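Local coordinates for 70 kDa protein (Xanthomonas sp., PDB 4B2N) that is a dihaem c-type cytochrome and rubber oxygenase that cleaves latex rubber processively as a dioxygenase, and is related to cytochrome c peroxidases, at residues R370-S375 against D642-L647; N523-L528 against S650-L655. All blocks are in the same frame, centred on the assembly; numbering follows the deposited sequence.

Interaction 1 of 2, residues R370-S375 against D642-L647; sequences RDLWAS and DFTQSL. With HEC (heme c), chain D.
Leu-372 and Trp-373 pack on Phe-643 over the C pyrrole of the second c-type haem, the cytochrome c-like site whose axial ligands are His-394 and His-641. Residues 370-375 follow helix 357-369 and make a type I beta turn, with an Asx turn formed by Asp-371 OD1; they face the short 3-10 turn 643-646, just after His-641. The Phe-643 ring is the wedge. CG stands between the backbone N and the carbonyl carbon (chi1 35°). Beyond it, CE1 lies 3.4 Å from C1C of the haem. CB lies over one face of the indole, toward its rim, and CG comes within 4.0 Å of Trp-373 CH2; the two six-membered rings are tilted by 30° but slid so far apart that they hardly overlap. Leu-372 splits its branches: CD1 goes to Phe-643 CD1, 3.8 Å away, and on to the haem CBB, while CD2 presses against Leu-647 CD2 at 3.4 Å, closer than two methyls normally pack. Polar groups close the other end. Arg-370, its chain bent at chi2 and chi3, sends NH2 to Ser-646 O, 2.7 Å away and above the carbonyl plane, and lays one guanidinium face near Leu-647 CD2. Its NH1 turns back to Asp-371 O, which Ala-374 N approaches from the opposite face, so the guanidinium braces the turn as well as the contact. Trp-373 NE1 is taken by Ile-381 O. Ser-646 OG donates to Leu-372 O at 2.6 Å, in the carbonyl plane and on a lone pair.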
ATOM      1  N   ARG A 370     -24.061  -3.842  17.427  1.00 27.16           N
ATOM      2  CA  ARG A 370     -23.556  -4.207  18.762  1.00 28.14           C
ATOM      3  C   ARG A 370     -22.575  -3.138  19.239  1.00 27.19           C
ATOM      4  O   ARG A 370     -21.574  -2.866  18.580  1.00 26.43           O
ATOM      5  CB  ARG A 370     -22.906  -5.597  18.757  1.00 26.64           C
ATOM      6  CG  ARG A 370     -23.037  -6.385  20.083  1.00 30.06           C
ATOM      7  CD  ARG A 370     -22.134  -5.902  21.197  1.00 28.93           C
ATOM      8  NE  ARG A 370     -21.558  -7.022  21.971  1.00 29.13           N
ATOM      9  CZ  ARG A 370     -20.672  -6.860  22.958  1.00 28.69           C
ATOM     10  NH1 ARG A 370     -20.303  -5.632  23.318  1.00 30.13           N
ATOM     11  NH2 ARG A 370     -20.169  -7.915  23.607  1.00 29.26           N
ATOM     12  N   ASP A 371     -22.873  -2.511  20.373  1.00 26.89           N
ATOM     13  CA  ASP A 371     -21.983  -1.501  20.915  1.00 28.55           C
ATOM     14  C   ASP A 371     -20.843  -2.210  21.621  1.00 28.03           C
ATOM     15  O   ASP A 371     -21.070  -2.948  22.562  1.00 26.77           O
ATOM     16  CB  ASP A 371     -22.729  -0.593  21.883  1.00 30.60           C
ATOM     17  CG  ASP A 371     -21.857   0.554  22.452  1.00 33.37           C
ATOM     18  OD1 ASP A 371     -20.567   0.600  22.331  1.00 29.08           O
ATOM     19  OD2 ASP A 371     -22.502   1.438  23.049  1.00 33.35           O
ATOM     20  N   LEU A 372     -19.605  -1.978  21.188  1.00 25.37           N
ATOM     21  CA  LEU A 372     -18.485  -2.683  21.809  1.00 24.16           C
ATOM     22  C   LEU A 372     -18.179  -2.212  23.210  1.00 23.52           C
ATOM     23  O   LEU A 372     -17.514  -2.924  23.984  1.00 22.39           O
ATOM     24  CB  LEU A 372     -17.209  -2.689  20.901  1.00 24.34           C
ATOM     25  CG  LEU A 372     -17.423  -3.475  19.593  1.00 23.59           C
ATOM     26  CD1 LEU A 372     -16.233  -3.261  18.668  1.00 20.87           C
ATOM     27  CD2 LEU A 372     -17.702  -4.959  19.776  1.00 24.68           C
ATOM     28  N   TRP A 373     -18.676  -1.010  23.514  1.00 26.37           N
ATOM     29  CA  TRP A 373     -18.588  -0.381  24.825  1.00 29.38           C
ATOM     30  C   TRP A 373     -19.839  -0.600  25.641  1.00 32.42           C
ATOM     31  O   TRP A 373     -19.978   0.010  26.686  1.00 32.26           O
ATOM     32  CB  TRP A 373     -18.384   1.123  24.665  1.00 27.24           C
ATOM     33  CG  TRP A 373     -17.017   1.506  24.195  1.00 27.98           C
ATOM     34  CD1 TRP A 373     -15.940   1.962  24.967  1.00 28.71           C
ATOM     35  CD2 TRP A 373     -16.513   1.460  22.806  1.00 27.18           C
ATOM     36  NE1 TRP A 373     -14.853   2.227  24.170  1.00 25.93           N
ATOM     37  CE2 TRP A 373     -15.124   1.926  22.864  1.00 27.26           C
ATOM     38  CE3 TRP A 373     -17.066   1.107  21.569  1.00 26.13           C
ATOM     39  CZ2 TRP A 373     -14.324   2.019  21.718  1.00 25.43           C
ATOM     40  CZ3 TRP A 373     -16.244   1.180  20.416  1.00 26.19           C
ATOM     41  CH2 TRP A 373     -14.907   1.625  20.495  1.00 26.34           C
ATOM     42  N   ALA A 374     -20.764  -1.459  25.190  1.00 34.96           N
ATOM     43  CA  ALA A 374     -22.001  -1.713  25.963  1.00 34.15           C
ATOM     44  C   ALA A 374     -21.719  -2.227  27.367  1.00 35.89           C
ATOM     45  O   ALA A 374     -20.718  -2.900  27.610  1.00 35.23           O
ATOM     46  CB  ALA A 374     -22.888  -2.688  25.235  1.00 34.26           C
ATOM     47  N   SER A 375     -22.611  -1.906  28.294  1.00 38.55           N
ATOM     48  CA  SER A 375     -22.542  -2.393  29.682  1.00 40.69           C
ATOM     49  C   SER A 375     -21.216  -2.051  30.337  1.00 40.92           C
ATOM     50  O   SER A 375     -20.615  -2.916  30.968  1.00 40.14           O
ATOM     51  CB  SER A 375     -22.751  -3.908  29.794  1.00 38.04           C
ATOM     52  OG  SER A 375     -23.869  -4.391  29.058  1.00 41.20           O
ATOM     53  N   ASP A 642      -8.332  -3.285  20.483  1.00 20.42           N
ATOM     54  CA  ASP A 642      -8.625  -4.173  21.610  1.00 23.37           C
ATOM     55  C   ASP A 642     -10.033  -4.112  22.099  1.00 23.85           C
ATOM     56  O   ASP A 642     -10.427  -4.971  22.928  1.00 23.43           O
ATOM     57  CB  ASP A 642      -7.736  -3.799  22.800  1.00 26.30           C
ATOM     58  CG  ASP A 642      -6.323  -4.098  22.553  1.00 30.76           C
ATOM     59  OD1 ASP A 642      -6.012  -5.295  22.409  1.00 34.96           O
ATOM     60  OD2 ASP A 642      -5.492  -3.157  22.515  1.00 36.42           O
ATOM     61  N   PHE A 643     -10.790  -3.118  21.634  1.00 22.60           N
ATOM     62  CA  PHE A 643     -12.223  -3.016  21.984  1.00 21.91           C
ATOM     63  C   PHE A 643     -13.027  -4.229  21.527  1.00 23.26           C
ATOM     64  O   PHE A 643     -14.116  -4.441  21.981  1.00 23.20           O
ATOM     65  CB  PHE A 643     -12.836  -1.765  21.405  1.00 22.01           C
ATOM     66  CG  PHE A 643     -12.264  -1.390  20.042  1.00 20.25           C
ATOM     67  CD1 PHE A 643     -12.647  -2.091  18.884  1.00 20.72           C
ATOM     68  CD2 PHE A 643     -11.368  -0.352  19.955  1.00 19.39           C
ATOM     69  CE1 PHE A 643     -12.082  -1.753  17.623  1.00 22.01           C
ATOM     70  CE2 PHE A 643     -10.734  -0.027  18.694  1.00 20.51           C
ATOM     71  CZ  PHE A 643     -11.143  -0.693  17.557  1.00 18.49           C
ATOM     72  N   THR A 644     -12.496  -5.031  20.614  1.00 20.35           N
ATOM     73  CA  THR A 644     -13.148  -6.298  20.288  1.00 21.30           C
ATOM     74  C   THR A 644     -13.161  -7.379  21.417  1.00 22.59           C
ATOM     75  O   THR A 644     -13.874  -8.381  21.335  1.00 22.77           O
ATOM     76  CB  THR A 644     -12.539  -6.870  19.041  1.00 20.86           C
ATOM     77  OG1 THR A 644     -11.132  -7.044  19.252  1.00 22.47           O
ATOM     78  CG2 THR A 644     -12.713  -5.892  17.901  1.00 20.15           C
ATOM     79  N   GLN A 645     -12.345  -7.183  22.428  1.00 22.07           N
ATOM     80  CA  GLN A 645     -12.295  -8.125  23.586  1.00 25.95           C
ATOM     81  C   GLN A 645     -13.625  -8.277  24.315  1.00 24.63           C
ATOM     82  O   GLN A 645     -13.815  -9.271  24.984  1.00 25.75           O
ATOM     83  CB  GLN A 645     -11.272  -7.649  24.596  1.00 25.97           C
ATOM     84  CG  GLN A 645     -11.776  -6.469  25.397  1.00 31.12           C
ATOM     85  CD  GLN A 645     -10.647  -5.639  25.962  1.00 36.73           C
ATOM     86  OE1 GLN A 645      -9.500  -6.094  26.052  1.00 43.62           O
ATOM     87  NE2 GLN A 645     -10.952  -4.387  26.317  1.00 41.68           N
ATOM     88  N   SER A 646     -14.499  -7.285  24.182  1.00 25.49           N
ATOM     89  CA  SER A 646     -15.809  -7.265  24.858  1.00 27.89           C
ATOM     90  C   SER A 646     -16.788  -8.221  24.148  1.00 28.02           C
ATOM     91  O   SER A 646     -17.845  -8.548  24.713  1.00 26.05           O
ATOM     92  CB  SER A 646     -16.376  -5.834  24.852  1.00 27.64           C
ATOM     93  OG  SER A 646     -16.858  -5.428  23.540  1.00 29.06           O
ATOM     94  N   LEU A 647     -16.451  -8.664  22.923  1.00 26.50           N
ATOM     95  CA  LEU A 647     -17.298  -9.596  22.167  1.00 26.00           C
ATOM     96  C   LEU A 647     -17.363 -10.962  22.837  1.00 26.85           C
ATOM     97  O   LEU A 647     -16.490 -11.316  23.618  1.00 25.18           O
ATOM     98  CB  LEU A 647     -16.778  -9.799  20.734  1.00 25.12           C
ATOM     99  CG  LEU A 647     -16.871  -8.520  19.951  1.00 24.99           C
ATOM    100  CD1 LEU A 647     -15.976  -8.688  18.729  1.00 21.89           C
ATOM    101  CD2 LEU A 647     -18.318  -8.313  19.502  1.00 24.56           C
TER
HETATM  102 FE   HEC D 701     -11.698  -2.477  13.003  1.00 18.49          FE
HETATM  103  CHA HEC D 701      -8.631  -2.702  11.428  1.00 16.76           C
HETATM  104  CHB HEC D 701     -12.734  -5.593  11.610  1.00 17.69           C
HETATM  105  CHC HEC D 701     -14.516  -2.534  14.934  1.00 18.35           C
HETATM  106  CHD HEC D 701     -11.246   0.876  13.459  1.00 17.68           C
HETATM  107  NA  HEC D 701     -10.896  -3.791  11.689  1.00 18.57           N
HETATM  108  C1A HEC D 701      -9.546  -3.806  11.258  1.00 18.22           C
HETATM  109  C2A HEC D 701      -9.243  -5.012  10.492  1.00 17.18           C
HETATM  110  C3A HEC D 701     -10.453  -5.853  10.538  1.00 18.27           C
HETATM  111  C4A HEC D 701     -11.405  -5.108  11.335  1.00 18.09           C
HETATM  112  CMA HEC D 701     -10.623  -7.195   9.861  1.00 16.76           C
HETATM  113  CAA HEC D 701      -7.980  -5.317   9.689  1.00 17.16           C
HETATM  114  CBA HEC D 701      -8.275  -4.552   8.347  1.00 16.35           C
HETATM  115  CGA HEC D 701      -7.022  -4.516   7.458  1.00 16.37           C
HETATM  116  O1A HEC D 701      -5.954  -4.946   7.965  1.00 15.45           O
HETATM  117  O2A HEC D 701      -7.017  -4.122   6.235  1.00 16.75           O
HETATM  118  NB  HEC D 701     -13.332  -3.873  13.217  1.00 19.52           N
HETATM  119  C1B HEC D 701     -13.620  -5.028  12.619  1.00 18.30           C
HETATM  120  C2B HEC D 701     -14.860  -5.688  13.040  1.00 19.50           C
HETATM  121  C3B HEC D 701     -15.378  -4.760  14.064  1.00 18.74           C
HETATM  122  C4B HEC D 701     -14.377  -3.706  14.081  1.00 19.13           C
HETATM  123  CMB HEC D 701     -15.420  -6.989  12.513  1.00 19.00           C
HETATM  124  CAB HEC D 701     -16.616  -4.892  14.925  1.00 19.89           C
HETATM  125  CBB HEC D 701     -16.557  -5.942  15.845  1.00 18.72           C
HETATM  126  NC  HEC D 701     -12.757  -1.103  13.875  1.00 19.01           N
HETATM  127  C1C HEC D 701     -13.830  -1.283  14.793  1.00 19.09           C
HETATM  128  C2C HEC D 701     -14.211  -0.090  15.539  1.00 19.58           C
HETATM  129  C3C HEC D 701     -13.264   0.903  15.098  1.00 18.96           C
HETATM  130  C4C HEC D 701     -12.331   0.227  14.154  1.00 19.54           C
HETATM  131  CMC HEC D 701     -15.341   0.073  16.544  1.00 18.53           C
HETATM  132  CAC HEC D 701     -13.231   2.317  15.597  1.00 22.14           C
HETATM  133  CBC HEC D 701     -13.195   2.681  16.892  1.00 21.32           C
HETATM  134  ND  HEC D 701     -10.297  -1.179  12.475  1.00 17.43           N
HETATM  135  C1D HEC D 701     -10.188   0.110  12.778  1.00 17.12           C
HETATM  136  C2D HEC D 701      -8.987   0.818  12.356  1.00 17.15           C
HETATM  137  C3D HEC D 701      -8.195  -0.236  11.766  1.00 16.67           C
HETATM  138  C4D HEC D 701      -9.064  -1.401  11.914  1.00 17.49           C
HETATM  139  CMD HEC D 701      -8.637   2.274  12.522  1.00 16.40           C
HETATM  140  CAD HEC D 701      -6.825  -0.109  11.141  1.00 16.40           C
HETATM  141  CBD HEC D 701      -5.849  -0.528  12.252  1.00 16.60           C
HETATM  142  CGD HEC D 701      -4.409  -0.507  11.796  1.00 15.52           C
HETATM  143  O1D HEC D 701      -3.539   0.125  12.410  1.00 18.01           O
HETATM  144  O2D HEC D 701      -4.188  -1.118  10.771  1.00 14.23           O

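Interaction 2 of 2, residues N523-L528 against S650-L655; sequences NLWGVL and SERWAL. With HEC (heme c), chain D.
Arg-652 lies across Trp-525 at about a right angle, where the short helix 524-528 meets helix 649-660 beside the second haem. The two segment axes approach to 10.2 Å and run at 137°, closer to antiparallel than to parallel. Starting at its base, Arg-652 CB sits 3.4 Å from Trp-525 CZ3, at the rim of the indole. CG, anti to the carbonyl carbon (chi1 -60°), moves on to Leu-528 CB. The chain stays extended as far as NE, and CD rides over a face of the Trp-525 six-membered ring in a CH-pi contact, 4.2 Å from the centroid. NE then donates to Leu-528 O at 2.7 Å, nearly straight at 161°; the oxygen lies close to the guanidinium plane, whereas NE stands above the plane of the carbonyl. At the tip, NH1 pairs with Asp-649 and NH2 bonds to Thr-644 O.

The opposite face of Trp-525 takes Trp-653 in an offset stack, centroids 4.4 Å apart, with Trp-525 CZ3 over the centre of the Trp-653 ring. Trp-525 is thus sandwiched between two neighbours on one helix, and its NE1 is bonded to Asp-532. On the haem side, Leu-528 CD1 packs on Leu-655 CB at 4.0 Å, while Leu-528 CD2 and Leu-655 CD1 reach the haem methyl CMB and CBB. The chemistry divides cleanly: leucines give the haem an apolar wall, and behind them a buried arginine is matched to carbonyl oxygens and Asp-649. Those partners probably keep it charged, and its NE ties down a carbonyl at the C-terminal end of helix 524-528, where the helix dipole would help.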
ATOM      1  N   ASN A 523      -4.936 -13.719  11.512  1.00 19.53           N
ATOM      2  CA  ASN A 523      -6.309 -14.048  11.117  1.00 19.67           C
ATOM      3  C   ASN A 523      -7.345 -13.119  11.700  1.00 20.06           C
ATOM      4  O   ASN A 523      -7.064 -12.305  12.584  1.00 22.63           O
ATOM      5  CB  ASN A 523      -6.670 -15.550  11.337  1.00 19.72           C
ATOM      6  CG  ASN A 523      -6.545 -15.996  12.794  1.00 20.97           C
ATOM      7  OD1 ASN A 523      -6.242 -17.217  13.116  1.00 23.11           O
ATOM      8  ND2 ASN A 523      -6.773 -15.075  13.684  1.00 20.02           N
ATOM      9  N   LEU A 524      -8.550 -13.202  11.174  1.00 20.54           N
ATOM     10  CA  LEU A 524      -9.580 -12.276  11.578  1.00 22.29           C
ATOM     11  C   LEU A 524     -10.045 -12.524  12.992  1.00 24.34           C
ATOM     12  O   LEU A 524     -10.326 -11.552  13.787  1.00 23.35           O
ATOM     13  CB  LEU A 524     -10.756 -12.363  10.601  1.00 24.15           C
ATOM     14  CG  LEU A 524     -11.146 -10.943  10.235  1.00 27.40           C
ATOM     15  CD1 LEU A 524     -11.403 -10.846   8.754  1.00 26.59           C
ATOM     16  CD2 LEU A 524     -12.345 -10.510  11.093  1.00 24.96           C
ATOM     17  N   TRP A 525     -10.148 -13.812  13.338  1.00 22.88           N
ATOM     18  CA  TRP A 525     -10.338 -14.202  14.752  1.00 22.71           C
ATOM     19  C   TRP A 525      -9.462 -13.363  15.700  1.00 22.03           C
ATOM     20  O   TRP A 525      -9.930 -12.838  16.700  1.00 22.87           O
ATOM     21  CB  TRP A 525     -10.052 -15.693  14.890  1.00 23.26           C
ATOM     22  CG  TRP A 525     -10.300 -16.175  16.282  1.00 26.94           C
ATOM     23  CD1 TRP A 525      -9.355 -16.432  17.270  1.00 26.75           C
ATOM     24  CD2 TRP A 525     -11.599 -16.450  16.893  1.00 27.68           C
ATOM     25  NE1 TRP A 525      -9.990 -16.841  18.435  1.00 29.11           N
ATOM     26  CE2 TRP A 525     -11.334 -16.868  18.261  1.00 28.41           C
ATOM     27  CE3 TRP A 525     -12.911 -16.374  16.458  1.00 28.67           C
ATOM     28  CZ2 TRP A 525     -12.359 -17.213  19.144  1.00 29.84           C
ATOM     29  CZ3 TRP A 525     -13.944 -16.734  17.352  1.00 28.68           C
ATOM     30  CH2 TRP A 525     -13.673 -17.134  18.664  1.00 28.78           C
ATOM     31  N   GLY A 526      -8.183 -13.197  15.364  1.00 20.78           N
ATOM     32  CA  GLY A 526      -7.230 -12.479  16.191  1.00 20.10           C
ATOM     33  C   GLY A 526      -7.530 -10.995  16.324  1.00 19.34           C
ATOM     34  O   GLY A 526      -7.381 -10.409  17.389  1.00 21.06           O
ATOM     35  N   VAL A 527      -7.956 -10.376  15.244  1.00 20.20           N
ATOM     36  CA  VAL A 527      -8.452  -9.014  15.290  1.00 19.64           C
ATOM     37  C   VAL A 527      -9.602  -8.978  16.291  1.00 20.54           C
ATOM     38  O   VAL A 527      -9.706  -8.035  17.073  1.00 20.01           O
ATOM     39  CB  VAL A 527      -8.910  -8.592  13.889  1.00 21.12           C
ATOM     40  CG1 VAL A 527      -9.566  -7.216  13.931  1.00 17.54           C
ATOM     41  CG2 VAL A 527      -7.702  -8.622  12.926  1.00 18.61           C
ATOM     42  N   LEU A 528     -10.444 -10.001  16.230  1.00 19.75           N
ATOM     43  CA  LEU A 528     -11.675 -10.040  17.034  1.00 20.10           C
ATOM     44  C   LEU A 528     -11.439 -10.478  18.466  1.00 22.38           C
ATOM     45  O   LEU A 528     -12.277 -10.259  19.352  1.00 23.35           O
ATOM     46  CB  LEU A 528     -12.732 -10.909  16.331  1.00 20.18           C
ATOM     47  CG  LEU A 528     -13.287 -10.221  15.062  1.00 19.67           C
ATOM     48  CD1 LEU A 528     -14.377 -11.081  14.489  1.00 21.28           C
ATOM     49  CD2 LEU A 528     -13.833  -8.822  15.286  1.00 20.42           C
ATOM     50  N   SER A 650     -19.360 -16.389  20.486  1.00 26.79           N
ATOM     51  CA  SER A 650     -20.473 -16.539  19.549  1.00 28.35           C
ATOM     52  C   SER A 650     -20.634 -15.337  18.615  1.00 27.91           C
ATOM     53  O   SER A 650     -20.905 -15.518  17.403  1.00 27.76           O
ATOM     54  CB  SER A 650     -21.813 -16.784  20.241  1.00 29.20           C
ATOM     55  OG  SER A 650     -21.686 -18.039  20.855  1.00 32.73           O
ATOM     56  N   GLU A 651     -20.510 -14.143  19.179  1.00 27.09           N
ATOM     57  CA  GLU A 651     -20.503 -12.919  18.361  1.00 27.48           C
ATOM     58  C   GLU A 651     -19.382 -12.954  17.361  1.00 25.19           C
ATOM     59  O   GLU A 651     -19.597 -12.638  16.189  1.00 25.24           O
ATOM     60  CB  GLU A 651     -20.428 -11.687  19.214  1.00 28.80           C
ATOM     61  CG  GLU A 651     -21.766 -11.367  19.860  1.00 27.87           C
ATOM     62  CD  GLU A 651     -21.604 -10.346  20.961  1.00 29.38           C
ATOM     63  OE1 GLU A 651     -20.578 -10.358  21.688  1.00 28.89           O
ATOM     64  OE2 GLU A 651     -22.527  -9.530  21.086  1.00 30.34           O
ATOM     65  N   ARG A 652     -18.202 -13.390  17.788  1.00 25.42           N
ATOM     66  CA  ARG A 652     -17.027 -13.469  16.846  1.00 23.59           C
ATOM     67  C   ARG A 652     -17.235 -14.395  15.656  1.00 24.39           C
ATOM     68  O   ARG A 652     -16.956 -14.002  14.505  1.00 24.79           O
ATOM     69  CB  ARG A 652     -15.750 -13.851  17.607  1.00 22.92           C
ATOM     70  CG  ARG A 652     -15.357 -12.868  18.696  1.00 23.32           C
ATOM     71  CD  ARG A 652     -14.238 -13.388  19.566  1.00 23.08           C
ATOM     72  NE  ARG A 652     -13.789 -12.276  20.408  1.00 23.24           N
ATOM     73  CZ  ARG A 652     -13.831 -12.278  21.727  1.00 24.56           C
ATOM     74  NH1 ARG A 652     -14.343 -13.338  22.334  1.00 24.90           N
ATOM     75  NH2 ARG A 652     -13.456 -11.204  22.431  1.00 25.18           N
ATOM     76  N   TRP A 653     -17.678 -15.638  15.885  1.00 24.00           N
ATOM     77  CA  TRP A 653     -17.995 -16.511  14.734  1.00 24.60           C
ATOM     78  C   TRP A 653     -19.053 -15.920  13.816  1.00 24.55           C
ATOM     79  O   TRP A 653     -18.924 -16.066  12.587  1.00 23.63           O
ATOM     80  CB  TRP A 653     -18.441 -17.896  15.218  1.00 25.47           C
ATOM     81  CG  TRP A 653     -17.341 -18.626  15.938  1.00 26.62           C
ATOM     82  CD1 TRP A 653     -17.311 -19.006  17.258  1.00 27.19           C
ATOM     83  CD2 TRP A 653     -16.045 -19.071  15.376  1.00 27.94           C
ATOM     84  NE1 TRP A 653     -16.123 -19.652  17.587  1.00 29.45           N
ATOM     85  CE2 TRP A 653     -15.323 -19.743  16.490  1.00 30.20           C
ATOM     86  CE3 TRP A 653     -15.438 -18.983  14.143  1.00 27.79           C
ATOM     87  CZ2 TRP A 653     -14.053 -20.288  16.325  1.00 30.25           C
ATOM     88  CZ3 TRP A 653     -14.167 -19.558  13.979  1.00 28.56           C
ATOM     89  CH2 TRP A 653     -13.495 -20.208  15.046  1.00 28.55           C
ATOM     90  N   ALA A 654     -20.079 -15.226  14.383  1.00 22.99           N
ATOM     91  CA  ALA A 654     -21.134 -14.634  13.536  1.00 22.76           C
ATOM     92  C   ALA A 654     -20.542 -13.527  12.698  1.00 21.77           C
ATOM     93  O   ALA A 654     -20.836 -13.417  11.480  1.00 22.53           O
ATOM     94  CB  ALA A 654     -22.303 -14.095  14.362  1.00 22.06           C
ATOM     95  N   LEU A 655     -19.695 -12.724  13.336  1.00 21.42           N
ATOM     96  CA  LEU A 655     -19.058 -11.609  12.634  1.00 21.30           C
ATOM     97  C   LEU A 655     -18.133 -12.156  11.562  1.00 20.83           C
ATOM     98  O   LEU A 655     -18.090 -11.590  10.457  1.00 20.74           O
ATOM     99  CB  LEU A 655     -18.257 -10.776  13.613  1.00 22.02           C
ATOM    100  CG  LEU A 655     -18.980  -9.706  14.455  1.00 23.11           C
ATOM    101  CD1 LEU A 655     -17.991  -9.291  15.540  1.00 21.55           C
ATOM    102  CD2 LEU A 655     -19.420  -8.497  13.606  1.00 23.54           C
TER
HETATM  103 FE   HEC D 701     -11.698  -2.477  13.003  1.00 18.49          FE
HETATM  104  CHA HEC D 701      -8.631  -2.702  11.428  1.00 16.76           C
HETATM  105  CHB HEC D 701     -12.734  -5.593  11.610  1.00 17.69           C
HETATM  106  CHC HEC D 701     -14.516  -2.534  14.934  1.00 18.35           C
HETATM  107  CHD HEC D 701     -11.246   0.876  13.459  1.00 17.68           C
HETATM  108  NA  HEC D 701     -10.896  -3.791  11.689  1.00 18.57           N
HETATM  109  C1A HEC D 701      -9.546  -3.806  11.258  1.00 18.22           C
HETATM  110  C2A HEC D 701      -9.243  -5.012  10.492  1.00 17.18           C
HETATM  111  C3A HEC D 701     -10.453  -5.853  10.538  1.00 18.27           C
HETATM  112  C4A HEC D 701     -11.405  -5.108  11.335  1.00 18.09           C
HETATM  113  CMA HEC D 701     -10.623  -7.195   9.861  1.00 16.76           C
HETATM  114  CAA HEC D 701      -7.980  -5.317   9.689  1.00 17.16           C
HETATM  115  CBA HEC D 701      -8.275  -4.552   8.347  1.00 16.35           C
HETATM  116  CGA HEC D 701      -7.022  -4.516   7.458  1.00 16.37           C
HETATM  117  O1A HEC D 701      -5.954  -4.946   7.965  1.00 15.45           O
HETATM  118  O2A HEC D 701      -7.017  -4.122   6.235  1.00 16.75           O
HETATM  119  NB  HEC D 701     -13.332  -3.873  13.217  1.00 19.52           N
HETATM  120  C1B HEC D 701     -13.620  -5.028  12.619  1.00 18.30           C
HETATM  121  C2B HEC D 701     -14.860  -5.688  13.040  1.00 19.50           C
HETATM  122  C3B HEC D 701     -15.378  -4.760  14.064  1.00 18.74           C
HETATM  123  C4B HEC D 701     -14.377  -3.706  14.081  1.00 19.13           C
HETATM  124  CMB HEC D 701     -15.420  -6.989  12.513  1.00 19.00           C
HETATM  125  CAB HEC D 701     -16.616  -4.892  14.925  1.00 19.89           C
HETATM  126  CBB HEC D 701     -16.557  -5.942  15.845  1.00 18.72           C
HETATM  127  NC  HEC D 701     -12.757  -1.103  13.875  1.00 19.01           N
HETATM  128  C1C HEC D 701     -13.830  -1.283  14.793  1.00 19.09           C
HETATM  129  C2C HEC D 701     -14.211  -0.090  15.539  1.00 19.58           C
HETATM  130  C3C HEC D 701     -13.264   0.903  15.098  1.00 18.96           C
HETATM  131  C4C HEC D 701     -12.331   0.227  14.154  1.00 19.54           C
HETATM  132  CMC HEC D 701     -15.341   0.073  16.544  1.00 18.53           C
HETATM  133  CAC HEC D 701     -13.231   2.317  15.597  1.00 22.14           C
HETATM  134  CBC HEC D 701     -13.195   2.681  16.892  1.00 21.32           C
HETATM  135  ND  HEC D 701     -10.297  -1.179  12.475  1.00 17.43           N
HETATM  136  C1D HEC D 701     -10.188   0.110  12.778  1.00 17.12           C
HETATM  137  C2D HEC D 701      -8.987   0.818  12.356  1.00 17.15           C
HETATM  138  C3D HEC D 701      -8.195  -0.236  11.766  1.00 16.67           C
HETATM  139  C4D HEC D 701      -9.064  -1.401  11.914  1.00 17.49           C
HETATM  140  CMD HEC D 701      -8.637   2.274  12.522  1.00 16.40           C
HETATM  141  CAD HEC D 701      -6.825  -0.109  11.141  1.00 16.40           C
HETATM  142  CBD HEC D 701      -5.849  -0.528  12.252  1.00 16.60           C
HETATM  143  CGD HEC D 701      -4.409  -0.507  11.796  1.00 15.52           C
HETATM  144  O1D HEC D 701      -3.539   0.125  12.410  1.00 18.01           O
HETATM  145  O2D HEC D 701      -4.188  -1.118  10.771  1.00 14.23           O

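How the interactions relate
Both contacts wall the same haem c, and their segments alternate along the chain, with centres 12 Å apart. Polar links join them directly. Arg-370 NE of interaction 1 makes a salt bridge to Glu-651 OE2 of interaction 2 at 2.8 Å, and Thr-644 OG1 is 2.8 Å from Val-527 O, probably hydrogen-bonded, which ties the turn following the axial ligand His-641 to helix 524-528. Apolar groups continue the join: Leu-647 touches Leu-655, and Leu-372 CD1 and Leu-655 CD1 both approach the haem CBB, at 3.9 and 3.7 Å, near the covalent attachment at Cys-390. Together they line one side of the haem with side chains from four separate parts of the sequence.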